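Local coordinates for putative branched-chain amino acid transport system substrate-binding protein (Rhodopseudomonas palustris, PDB 3TX6) that probably serves as the periplasmic solute-binding component of an ABC transporter, holding lignin-derived aromatic acids such as p-coumaric acid and its relatives between two lobes, at residues A[77-82]-A[98-103]; A[141-146]-A[196-201]; A[147-152]-A[169-174]; A[219-224]-A[241-246]. All coordinates share one frame; numbering follows the deposited sequence.

In the fold
From the N terminus, contact 1 comes first: it closes the short loop of helix 79-92 and strand 96-98 and belongs to the lobe built on the sheet that contains strands 72-75 and 96-98. The other three lie in the second lobe, on one sheet. Contact 2 joins strands 137-143 and 193-197 and closes a longer loop, within which contact 3 is nested, packing helix 146-161 on strand 165-172. Contact 4 follows in series and pairs strands 218-221 and 242-245. No contacts cross. All four reach the bound 3-(4-hydroxy-phenyl)pyruvic acid, and contact 1 touches contacts 2 and 3 across the cleft between the lobes, whereas it stays about 4 Å, nearest atoms, from contact 4.

Contact 1. Residues A[77-82]-A[98-103]; sequences SVTPPT and ALAPLP. With ENO (3-(4-hydroxy-phenyl)pyruvic acid), chain D.
Thr79 and Thr82, one turn apart at the start of helix 79-92, present their side chains to the 98-103 loop. Thr79 OG1 stands beside its backbone N (chi1 -60°), from where it lies 2.7 Å from Pro101 O and 2.9 Å from O4 of the bound 3-(4-hydroxy-phenyl)pyruvic acid; its single proton can serve one at a time. The Thr79 N-H makes a nearly straight bond of 2.8 Å to ligand O2, so the backbone N binds the carboxylate and the hydroxyl lies by the adjoining keto oxygen. The methyl CG2 of Thr79 turns to Leu102 and Pro103. Thr82 points at the loop: its CG2 lies 3.6 Å from Ala98 CB and meets Leu102 CD2, while OG1 reaches back to Val78 O at 2.7 Å, from above the carbonyl plane, and also bonds Ser76 N. Ala100 CB lies 3.4 Å from Thr82 OG1 and 3.5 Å from ligand O4. An alanine in place of Thr82 would probably leave both Val78 O and Ser76 N without this partner and open a gap beside Ala98 and Leu102. Pro101 CD closes on ligand O4 at 3.2 Å. The contact joins the N-terminal turn of helix 79-92, with Val78 at the N-cap position, to the loop leaving strand 96-98, with Tyr147 of helix 146-161 facing Thr79 and Pro101 from the other lobe.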
# COMPACT_ATOMS: atom_id res chain seq x y z
N SER A 77 -5.92 2.74 -5.51
CA SER A 77 -5.95 1.85 -4.35
C SER A 77 -5.31 0.47 -4.60
O SER A 77 -4.96 -0.25 -3.67
CB SER A 77 -7.40 1.65 -3.88
OG SER A 77 -7.99 2.90 -3.51
N VAL A 78 -5.30 0.07 -5.86
CA VAL A 78 -4.80 -1.24 -6.28
C VAL A 78 -3.91 -1.01 -7.50
O VAL A 78 -3.92 0.08 -8.09
CB VAL A 78 -5.92 -2.28 -6.50
CG1 VAL A 78 -6.53 -2.71 -5.16
CG2 VAL A 78 -6.98 -1.74 -7.48
N THR A 79 -3.09 -2.02 -7.82
CA THR A 79 -2.02 -1.82 -8.80
C THR A 79 -2.46 -1.45 -10.21
O THR A 79 -1.90 -0.50 -10.76
CB THR A 79 -1.02 -3.00 -8.79
OG1 THR A 79 -0.46 -3.10 -7.47
CG2 THR A 79 0.08 -2.81 -9.83
N PRO A 80 -3.46 -2.14 -10.79
CA PRO A 80 -3.77 -1.82 -12.20
C PRO A 80 -4.16 -0.34 -12.45
O PRO A 80 -3.60 0.29 -13.35
CB PRO A 80 -4.88 -2.84 -12.56
CG PRO A 80 -4.54 -4.01 -11.67
CD PRO A 80 -4.17 -3.34 -10.36
N PRO A 81 -5.06 0.23 -11.66
CA PRO A 81 -5.36 1.65 -11.90
C PRO A 81 -4.17 2.59 -11.53
O PRO A 81 -4.08 3.72 -12.03
CB PRO A 81 -6.57 1.91 -11.02
CG PRO A 81 -6.52 0.86 -9.97
CD PRO A 81 -5.95 -0.35 -10.66
N THR A 82 -3.30 2.16 -10.60
CA THR A 82 -2.16 2.96 -10.16
C THR A 82 -1.14 3.07 -11.30
O THR A 82 -0.55 4.16 -11.54
CB THR A 82 -1.52 2.37 -8.90
OG1 THR A 82 -2.49 2.38 -7.86
CG2 THR A 82 -0.30 3.17 -8.40
N ALA A 98 1.73 7.46 -5.52
CA ALA A 98 1.00 6.21 -5.64
C ALA A 98 0.54 5.72 -4.27
O ALA A 98 1.32 5.74 -3.32
CB ALA A 98 1.84 5.15 -6.37
N LEU A 99 -0.69 5.17 -4.24
CA LEU A 99 -1.26 4.61 -3.01
C LEU A 99 -1.38 3.06 -3.06
O LEU A 99 -1.92 2.46 -2.14
CB LEU A 99 -2.59 5.29 -2.68
CG LEU A 99 -2.57 6.81 -2.51
CD1 LEU A 99 -3.99 7.36 -2.17
CD2 LEU A 99 -1.53 7.32 -1.50
N ALA A 100 -0.82 2.45 -4.10
CA ALA A 100 -0.67 1.00 -4.26
C ALA A 100 0.71 0.75 -4.80
O ALA A 100 1.27 1.61 -5.44
CB ALA A 100 -1.69 0.45 -5.24
N PRO A 101 1.31 -0.38 -4.40
CA PRO A 101 2.61 -0.68 -4.96
C PRO A 101 2.40 -0.85 -6.50
O PRO A 101 1.30 -1.16 -7.00
CB PRO A 101 3.08 -1.90 -4.18
CG PRO A 101 1.90 -2.48 -3.56
CD PRO A 101 0.79 -1.48 -3.57
N LEU A 102 3.38 -0.47 -7.24
CA LEU A 102 3.36 -0.71 -8.65
C LEU A 102 4.81 -0.91 -9.08
O LEU A 102 5.75 -0.47 -8.37
CB LEU A 102 2.75 0.51 -9.39
CG LEU A 102 3.60 1.75 -9.56
CD1 LEU A 102 3.06 2.61 -10.70
CD2 LEU A 102 3.64 2.48 -8.22
N PRO A 103 4.99 -1.56 -10.23
CA PRO A 103 6.31 -1.62 -10.82
C PRO A 103 6.71 -0.23 -11.32
O PRO A 103 6.12 0.30 -12.28
CB PRO A 103 6.13 -2.60 -12.00
CG PRO A 103 4.79 -3.23 -11.80
CD PRO A 103 3.98 -2.27 -11.04
O4 ENO D . -1.71 -3.01 -4.82
C9 ENO D . -2.38 -1.81 -1.70
C8 ENO D . -1.67 -1.15 -0.72
C7 ENO D . -0.68 -1.80 0.02
C6 ENO D . -0.36 -3.11 -0.31
C5 ENO D . -1.09 -3.80 -1.27
C4 ENO D . -2.10 -3.15 -2.00
O3 ENO D . 0.03 -1.07 0.98
C3 ENO D . -2.94 -3.90 -3.00
C2 ENO D . -2.58 -3.81 -4.43
C1 ENO D . -3.37 -4.60 -5.36
O2 ENO D . -3.11 -4.50 -6.58
O1 ENO D . -4.28 -5.38 -4.95

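Contact 2. Residues A[141-146]-A[196-201]; sequences IGYSDS and VGASGT. With ENO (3-(4-hydroxy-phenyl)pyruvic acid), chain D.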
# COMPACT_ATOMS: atom_id res chain seq x y z
N ILE A 141 -0.18 -18.77 -4.00
CA ILE A 141 -1.47 -18.49 -4.60
C ILE A 141 -1.62 -16.98 -4.61
O ILE A 141 -1.61 -16.34 -3.55
CB ILE A 141 -2.67 -19.21 -3.90
CG1 ILE A 141 -3.91 -18.96 -4.75
CG2 ILE A 141 -2.83 -18.84 -2.42
CD1 ILE A 141 -5.14 -19.81 -4.44
N GLY A 142 -1.77 -16.43 -5.79
CA GLY A 142 -1.90 -14.97 -5.94
C GLY A 142 -2.54 -14.55 -7.25
O GLY A 142 -2.86 -15.36 -8.11
N TYR A 143 -2.77 -13.25 -7.39
CA TYR A 143 -3.44 -12.76 -8.61
C TYR A 143 -2.66 -13.05 -9.86
O TYR A 143 -1.42 -13.02 -9.88
CB TYR A 143 -3.67 -11.24 -8.60
CG TYR A 143 -4.50 -10.68 -7.48
CD1 TYR A 143 -5.68 -11.29 -7.06
CD2 TYR A 143 -4.17 -9.47 -6.91
CE1 TYR A 143 -6.44 -10.73 -6.06
CE2 TYR A 143 -4.91 -8.91 -5.90
CZ TYR A 143 -6.08 -9.53 -5.50
OH TYR A 143 -6.83 -8.98 -4.49
N SER A 144 -3.43 -13.24 -10.93
CA SER A 144 -2.91 -13.36 -12.30
C SER A 144 -2.76 -11.96 -12.93
O SER A 144 -3.30 -11.68 -14.00
CB SER A 144 -3.83 -14.26 -13.13
OG SER A 144 -5.17 -13.82 -13.08
N ASP A 145 -2.07 -11.06 -12.25
CA ASP A 145 -1.79 -9.72 -12.82
C ASP A 145 -0.48 -9.17 -12.19
O ASP A 145 0.19 -9.89 -11.48
CB ASP A 145 -3.00 -8.79 -12.67
CG ASP A 145 -3.27 -8.33 -11.23
OD1 ASP A 145 -2.46 -8.53 -10.34
OD2 ASP A 145 -4.37 -7.82 -10.99
N SER A 146 -0.17 -7.90 -12.45
CA SER A 146 1.13 -7.32 -12.07
C SER A 146 1.40 -7.45 -10.57
O SER A 146 2.53 -7.76 -10.18
CB SER A 146 1.24 -5.87 -12.53
OG SER A 146 0.16 -5.08 -12.05
N VAL A 196 0.11 -16.09 0.24
CA VAL A 196 -1.05 -15.62 -0.52
C VAL A 196 -0.72 -14.22 -1.04
O VAL A 196 -0.44 -13.35 -0.23
CB VAL A 196 -2.32 -15.57 0.36
CG1 VAL A 196 -3.47 -15.00 -0.41
CG2 VAL A 196 -2.65 -16.96 0.93
N GLY A 197 -0.74 -14.03 -2.37
CA GLY A 197 -0.46 -12.72 -3.06
C GLY A 197 -1.74 -12.05 -3.57
O GLY A 197 -2.11 -12.13 -4.75
N ALA A 198 -2.45 -11.41 -2.66
CA ALA A 198 -3.73 -10.86 -2.99
C ALA A 198 -3.96 -9.68 -2.02
O ALA A 198 -3.04 -9.25 -1.32
CB ALA A 198 -4.80 -11.94 -2.90
N SER A 199 -5.18 -9.15 -2.00
CA SER A 199 -5.49 -7.96 -1.20
C SER A 199 -6.98 -7.96 -0.92
O SER A 199 -7.76 -8.61 -1.61
CB SER A 199 -5.12 -6.70 -1.94
OG SER A 199 -5.84 -6.58 -3.15
N GLY A 200 -7.35 -7.24 0.13
CA GLY A 200 -8.73 -7.06 0.53
C GLY A 200 -9.46 -8.34 0.74
O GLY A 200 -8.94 -9.27 1.40
N THR A 201 -10.68 -8.39 0.21
CA THR A 201 -11.58 -9.50 0.51
C THR A 201 -11.01 -10.75 -0.15
O THR A 201 -11.04 -11.82 0.45
CB THR A 201 -13.06 -9.17 0.13
OG1 THR A 201 -13.17 -8.87 -1.26
CG2 THR A 201 -13.52 -7.99 0.93
O4 ENO D . -1.71 -3.01 -4.82
C9 ENO D . -2.38 -1.81 -1.70
C8 ENO D . -1.67 -1.15 -0.72
C7 ENO D . -0.68 -1.80 0.02
C6 ENO D . -0.36 -3.11 -0.31
C5 ENO D . -1.09 -3.80 -1.27
C4 ENO D . -2.10 -3.15 -2.00
O3 ENO D . 0.03 -1.07 0.98
C3 ENO D . -2.94 -3.90 -3.00
C2 ENO D . -2.58 -3.81 -4.43
C1 ENO D . -3.37 -4.60 -5.36
O2 ENO D . -3.11 -4.50 -6.58
O1 ENO D . -4.28 -5.38 -4.95
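Gly197 and its neighbours pair in parallel with residues 141-143 through two backbone hydrogen bonds: Gly197 N to Ile141 O at 2.7 Å and Tyr143 N to Gly197 O at 2.9 Å. A CA-H...O contact from Val196 CA to Ile141 O supplements them. Gly142 and Gly197 bring their CA atoms within 3.9 Å, and a side chain on Gly142 would run into Gly197 O. Among the apolar contacts, Ile141 and Val196 lie side by side on the same face of the sheet, their CG2 methyls 3.8 Å apart. Tyr143 CG is set beside its backbone N (chi1 -59°), which brings the ring alongside Ala198: Ala198 CA sits over one ring face as a CH-pi contact, 3.9 Å from the centroid, and Ala198 CB touches CE1. The polar side-chain interactions gather at the ring's tip. The Tyr143 hydroxyl lies 2.9 Å from Ser199 OG, which is in the ring plane. Ser199 OG in turn donates to carboxylate oxygen O1 of the bound 3-(4-hydroxy-phenyl)pyruvic acid at 2.7 Å; Tyr143, which also lines the pocket with CE2 near ligand O1, probably helps position this hydroxyl. A leucine in place of Tyr143 would probably deprive Ser199 OG of its phenolic neighbour and Ala198 of its aromatic face, leaving the serine freer to turn. The two strands are neighbours in the second lobe's sheet, flanked by strands 165-172 and 218-221; Phe172 meets the Tyr143 ring edge-to-face, and Pro206 of helix 200-213 covers Ile141 and Val196.

Contact 3. Residues A[147-152]-A[169-174]; sequences YGDLWF and EERFAR. With ENO (3-(4-hydroxy-phenyl)pyruvic acid), chain D.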
# COMPACT_ATOMS: atom_id res chain seq x y z
N TYR A 147 0.39 -7.23 -9.74
CA TYR A 147 0.57 -7.34 -8.28
C TYR A 147 0.94 -8.78 -7.91
O TYR A 147 1.89 -9.01 -7.13
CB TYR A 147 -0.69 -6.92 -7.52
CG TYR A 147 -0.55 -6.97 -6.00
CD1 TYR A 147 0.16 -5.99 -5.29
CD2 TYR A 147 -1.10 -8.04 -5.27
CE1 TYR A 147 0.30 -6.07 -3.91
CE2 TYR A 147 -0.97 -8.10 -3.88
CZ TYR A 147 -0.24 -7.13 -3.20
OH TYR A 147 -0.09 -7.14 -1.84
N GLY A 148 0.18 -9.75 -8.41
CA GLY A 148 0.54 -11.16 -8.15
C GLY A 148 1.89 -11.59 -8.72
O GLY A 148 2.57 -12.40 -8.11
N ASP A 149 2.28 -11.01 -9.86
CA ASP A 149 3.58 -11.24 -10.45
C ASP A 149 4.69 -10.65 -9.60
O ASP A 149 5.72 -11.31 -9.37
CB ASP A 149 3.66 -10.57 -11.84
CG ASP A 149 2.80 -11.27 -12.92
OD1 ASP A 149 2.31 -12.40 -12.68
OD2 ASP A 149 2.59 -10.68 -14.01
N LEU A 150 4.53 -9.41 -9.14
CA LEU A 150 5.60 -8.82 -8.32
C LEU A 150 5.87 -9.74 -7.11
O LEU A 150 7.01 -9.99 -6.74
CB LEU A 150 5.23 -7.46 -7.78
CG LEU A 150 5.26 -6.29 -8.74
CD1 LEU A 150 4.45 -5.12 -8.17
CD2 LEU A 150 6.71 -5.91 -9.00
N TRP A 151 4.81 -10.26 -6.51
CA TRP A 151 4.95 -11.11 -5.30
C TRP A 151 5.55 -12.44 -5.61
O TRP A 151 6.47 -12.91 -4.91
CB TRP A 151 3.61 -11.24 -4.62
CG TRP A 151 3.43 -10.17 -3.57
CD1 TRP A 151 2.57 -9.08 -3.57
CD2 TRP A 151 4.13 -10.13 -2.31
NE1 TRP A 151 2.71 -8.36 -2.43
CE2 TRP A 151 3.68 -8.94 -1.63
CE3 TRP A 151 5.11 -10.93 -1.72
CZ2 TRP A 151 4.14 -8.62 -0.36
CZ3 TRP A 151 5.54 -10.58 -0.45
CH2 TRP A 151 5.08 -9.45 0.20
N PHE A 152 5.05 -13.07 -6.67
CA PHE A 152 5.66 -14.34 -7.08
C PHE A 152 7.12 -14.18 -7.45
O PHE A 152 7.93 -14.99 -7.04
CB PHE A 152 4.91 -15.04 -8.21
CG PHE A 152 5.50 -16.37 -8.56
CD1 PHE A 152 5.45 -17.42 -7.65
CD2 PHE A 152 6.11 -16.56 -9.77
CE1 PHE A 152 6.02 -18.64 -7.95
CE2 PHE A 152 6.67 -17.78 -10.09
CZ PHE A 152 6.61 -18.82 -9.18
N GLU A 169 2.72 -23.26 -7.62
CA GLU A 169 2.35 -21.89 -7.98
C GLU A 169 0.98 -21.90 -8.64
O GLU A 169 0.82 -22.51 -9.70
CB GLU A 169 3.35 -21.28 -8.96
CG GLU A 169 2.97 -19.85 -9.36
CD GLU A 169 3.51 -19.40 -10.73
OE1 GLU A 169 4.21 -20.18 -11.40
OE2 GLU A 169 3.20 -18.26 -11.15
N GLU A 170 0.03 -21.22 -8.02
CA GLU A 170 -1.32 -21.10 -8.55
C GLU A 170 -1.74 -19.64 -8.57
O GLU A 170 -1.34 -18.84 -7.69
CB GLU A 170 -2.29 -21.89 -7.68
CG GLU A 170 -1.99 -23.41 -7.62
CD GLU A 170 -2.35 -24.11 -8.92
OE1 GLU A 170 -3.39 -23.72 -9.53
OE2 GLU A 170 -1.63 -25.04 -9.31
N ARG A 171 -2.54 -19.31 -9.57
CA ARG A 171 -3.09 -17.97 -9.75
C ARG A 171 -4.61 -17.95 -9.76
O ARG A 171 -5.25 -18.94 -10.08
CB ARG A 171 -2.52 -17.35 -11.03
CG ARG A 171 -0.98 -17.30 -11.09
CD ARG A 171 -0.29 -16.47 -10.00
NE ARG A 171 1.14 -16.33 -10.34
CZ ARG A 171 1.74 -15.25 -10.84
NH1 ARG A 171 1.09 -14.08 -11.02
NH2 ARG A 171 3.03 -15.32 -11.17
N PHE A 172 -5.18 -16.80 -9.43
CA PHE A 172 -6.64 -16.56 -9.61
C PHE A 172 -6.81 -15.11 -10.01
O PHE A 172 -5.87 -14.32 -9.79
CB PHE A 172 -7.45 -16.91 -8.36
CG PHE A 172 -7.16 -16.08 -7.13
CD1 PHE A 172 -6.02 -16.26 -6.38
CD2 PHE A 172 -8.11 -15.16 -6.68
CE1 PHE A 172 -5.82 -15.55 -5.20
CE2 PHE A 172 -7.90 -14.44 -5.50
CZ PHE A 172 -6.77 -14.65 -4.75
N ALA A 173 -7.95 -14.81 -10.63
CA ALA A 173 -8.33 -13.44 -10.98
C ALA A 173 -9.08 -12.73 -9.86
O ALA A 173 -9.79 -13.38 -9.06
CB ALA A 173 -9.13 -13.42 -12.26
N ARG A 174 -8.86 -11.40 -9.76
CA ARG A 174 -9.48 -10.57 -8.72
C ARG A 174 -10.96 -10.86 -8.49
O ARG A 174 -11.41 -10.95 -7.35
CB ARG A 174 -9.28 -9.07 -8.99
CG ARG A 174 -7.85 -8.62 -8.83
CD ARG A 174 -7.62 -7.17 -9.27
NE ARG A 174 -6.18 -6.94 -9.23
CZ ARG A 174 -5.52 -6.39 -8.22
NH1 ARG A 174 -4.22 -6.31 -8.29
NH2 ARG A 174 -6.15 -5.91 -7.13
O4 ENO D . -1.71 -3.01 -4.82
C9 ENO D . -2.38 -1.81 -1.70
C8 ENO D . -1.67 -1.15 -0.72
C7 ENO D . -0.68 -1.80 0.02
C6 ENO D . -0.36 -3.11 -0.31
C5 ENO D . -1.09 -3.80 -1.27
C4 ENO D . -2.10 -3.15 -2.00
O3 ENO D . 0.03 -1.07 0.98
C3 ENO D . -2.94 -3.90 -3.00
C2 ENO D . -2.58 -3.81 -4.43
C1 ENO D . -3.37 -4.60 -5.36
O2 ENO D . -3.11 -4.50 -6.58
O1 ENO D . -4.28 -5.38 -4.95
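Asp149 and Arg171 form a salt bridge, OD1 to NH1 at 2.7 Å, with OD1 met nearly along its C-O axis and the carboxylate and guanidinium planes 74° apart. Arg171 bends at chi2 (-61°), placing CD on the way to the helix, and its NE and NH2 both grip Glu169 OE2 side-on, each at 2.9 Å. One guanidinium thus lies between two carboxylates and probably offsets their mutual repulsion; NH1 also donates to Tyr143 O. Arg174, whose chain runs extended from CG to NE, gives two further bonds to the carboxylate of the bound 3-(4-hydroxy-phenyl)pyruvic acid, NH1 to O2 at 2.7 Å and NH2 to O1 at 2.9 Å, while Asp145 holds its NE. Farther out, the carboxylate of Glu169 stacks over one face of the Phe152 ring, the planes only 6° apart, and CG adds a CH-pi contact 3.9 Å from the centroid. Tyr147 places one ring face over ligand C2 and the opposite face against Trp151 CD1; CB touches Arg174 NH1 at 3.7 Å. The contact belongs to the beta-alpha-beta unit of strand 137-143, helix 146-161 and strand 165-172, the helix running nearly antiparallel to an edge strand of the sheet.

Contact 4. Residues A[219-224]-A[241-246]; sequences IYQTHG and VLMASG. With ENO (3-(4-hydroxy-phenyl)pyruvic acid), chain D.
Leu242 and Tyr220, neighbours in register on parallel strands, lie side by side and point the same way. Leu242 CB comes 3.5 Å from ring atom CD2 of Tyr220, and CD2 of the leucine stands over one face of the ring, offset toward its rim, as a CH-pi contact. The phenol OH finds His129 of helix 119-130. Leu242 also anchors the backbone: its N donates to Ile219 O at 3.0 Å, almost straight at 174°, and its O accepts from Gln221 N at 2.8 Å. Gln221, on the other face of the sheet, passes the pairing on through Ala244 N to Gln221 O at 3.1 Å. Its CG, anti to the carbonyl carbon (chi1 -69°), meets Val241 CG2 at 3.6 Å, while the amide NE2 turns away to Ala203 and Gln207. Beyond the strand, His223 puts one ring face, near its centre, over C6 of the bound 3-(4-hydroxy-phenyl)pyruvic acid, and Gly224 CA approaches ligand C5 at 3.3 Å, where a side chain would be crowded. The chemistry is thus divided: backbone bonds and apolar side chains unite the strands, the buried polar ends find partners in adjoining helices and loops, and the turn following the strand offers the ligand's phenol ring a flat imidazole and a bare glycine.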
# COMPACT_ATOMS: atom_id res chain seq x y z
N ILE A 219 0.43 -20.01 7.11
CA ILE A 219 -0.02 -19.14 5.97
C ILE A 219 0.42 -17.71 6.17
O ILE A 219 0.37 -17.14 7.33
CB ILE A 219 -1.56 -19.15 5.82
CG1 ILE A 219 -2.07 -20.57 5.58
CG2 ILE A 219 -2.02 -18.19 4.69
CD1 ILE A 219 -3.60 -20.71 5.66
N TYR A 220 0.94 -17.15 5.07
CA TYR A 220 1.52 -15.83 5.06
C TYR A 220 0.73 -14.94 4.12
O TYR A 220 0.31 -15.35 3.01
CB TYR A 220 3.01 -15.91 4.63
CG TYR A 220 3.93 -16.57 5.68
CD1 TYR A 220 3.99 -17.98 5.86
CD2 TYR A 220 4.71 -15.80 6.49
CE1 TYR A 220 4.80 -18.53 6.86
CE2 TYR A 220 5.53 -16.37 7.48
CZ TYR A 220 5.58 -17.74 7.66
OH TYR A 220 6.43 -18.25 8.64
N GLN A 221 0.52 -13.72 4.60
CA GLN A 221 -0.29 -12.74 3.86
C GLN A 221 0.54 -11.51 3.60
O GLN A 221 1.39 -11.12 4.45
CB GLN A 221 -1.59 -12.34 4.59
CG GLN A 221 -2.65 -13.43 4.69
CD GLN A 221 -3.47 -13.61 3.42
OE1 GLN A 221 -3.44 -12.74 2.54
NE2 GLN A 221 -4.25 -14.69 3.34
N THR A 222 0.24 -10.87 2.45
CA THR A 222 0.86 -9.60 2.13
C THR A 222 0.20 -8.41 2.81
O THR A 222 -0.84 -8.53 3.45
CB THR A 222 0.81 -9.35 0.61
OG1 THR A 222 -0.52 -9.00 0.16
CG2 THR A 222 1.33 -10.55 -0.20
N HIS A 223 0.82 -7.25 2.63
CA HIS A 223 0.33 -6.01 3.22
C HIS A 223 -0.95 -5.53 2.56
O HIS A 223 -1.61 -4.66 3.11
CB HIS A 223 1.40 -4.93 3.33
CG HIS A 223 2.14 -4.61 2.03
ND1 HIS A 223 2.47 -5.54 1.10
CD2 HIS A 223 2.75 -3.42 1.63
CE1 HIS A 223 3.20 -4.91 0.12
NE2 HIS A 223 3.36 -3.63 0.45
N GLY A 224 -1.31 -6.11 1.42
CA GLY A 224 -2.63 -5.90 0.81
C GLY A 224 -3.78 -6.44 1.63
O GLY A 224 -4.95 -6.09 1.33
N VAL A 241 -2.02 -16.44 11.43
CA VAL A 241 -1.52 -15.95 10.14
C VAL A 241 -0.33 -15.08 10.44
O VAL A 241 -0.23 -14.47 11.56
CB VAL A 241 -2.62 -15.19 9.35
CG1 VAL A 241 -2.92 -13.82 9.97
CG2 VAL A 241 -2.29 -15.04 7.84
N LEU A 242 0.61 -15.05 9.50
CA LEU A 242 1.69 -14.05 9.58
C LEU A 242 1.44 -13.09 8.44
O LEU A 242 1.18 -13.50 7.31
CB LEU A 242 3.06 -14.69 9.39
CG LEU A 242 3.60 -15.60 10.49
CD1 LEU A 242 3.43 -15.00 11.90
CD2 LEU A 242 2.85 -16.93 10.33
N MSE A 243 1.57 -11.81 8.74
CA MSE A 243 1.13 -10.79 7.78
C MSE A 243 2.09 -9.66 7.84
O MSE A 243 2.41 -9.15 8.93
CB MSE A 243 -0.28 -10.34 8.14
CG MSE A 243 -0.64 -9.13 7.29
SE MSE A 243 -2.40 -8.44 7.69
CE MSE A 243 -3.56 -10.03 7.44
N ALA A 244 2.60 -9.26 6.67
CA ALA A 244 3.46 -8.08 6.58
C ALA A 244 2.54 -6.88 6.69
O ALA A 244 1.44 -6.87 6.11
CB ALA A 244 4.22 -8.05 5.24
N SER A 245 2.96 -5.89 7.48
CA SER A 245 2.15 -4.70 7.71
C SER A 245 3.05 -3.51 7.88
O SER A 245 4.15 -3.63 8.36
CB SER A 245 1.38 -4.88 9.01
OG SER A 245 0.59 -3.81 9.31
N GLY A 246 2.54 -2.36 7.50
CA GLY A 246 3.12 -1.13 7.96
C GLY A 246 2.94 -1.00 9.47
O GLY A 246 2.05 -1.60 10.06
O4 ENO D . -1.71 -3.01 -4.82
C9 ENO D . -2.38 -1.81 -1.70
C8 ENO D . -1.67 -1.15 -0.72
C7 ENO D . -0.68 -1.80 0.02
C6 ENO D . -0.36 -3.11 -0.31
C5 ENO D . -1.09 -3.80 -1.27
C4 ENO D . -2.10 -3.15 -2.00
O3 ENO D . 0.03 -1.07 0.98
C3 ENO D . -2.94 -3.90 -3.00
C2 ENO D . -2.58 -3.81 -4.43
C1 ENO D . -3.37 -4.60 -5.36
O2 ENO D . -3.11 -4.50 -6.58
O1 ENO D . -4.28 -5.38 -4.95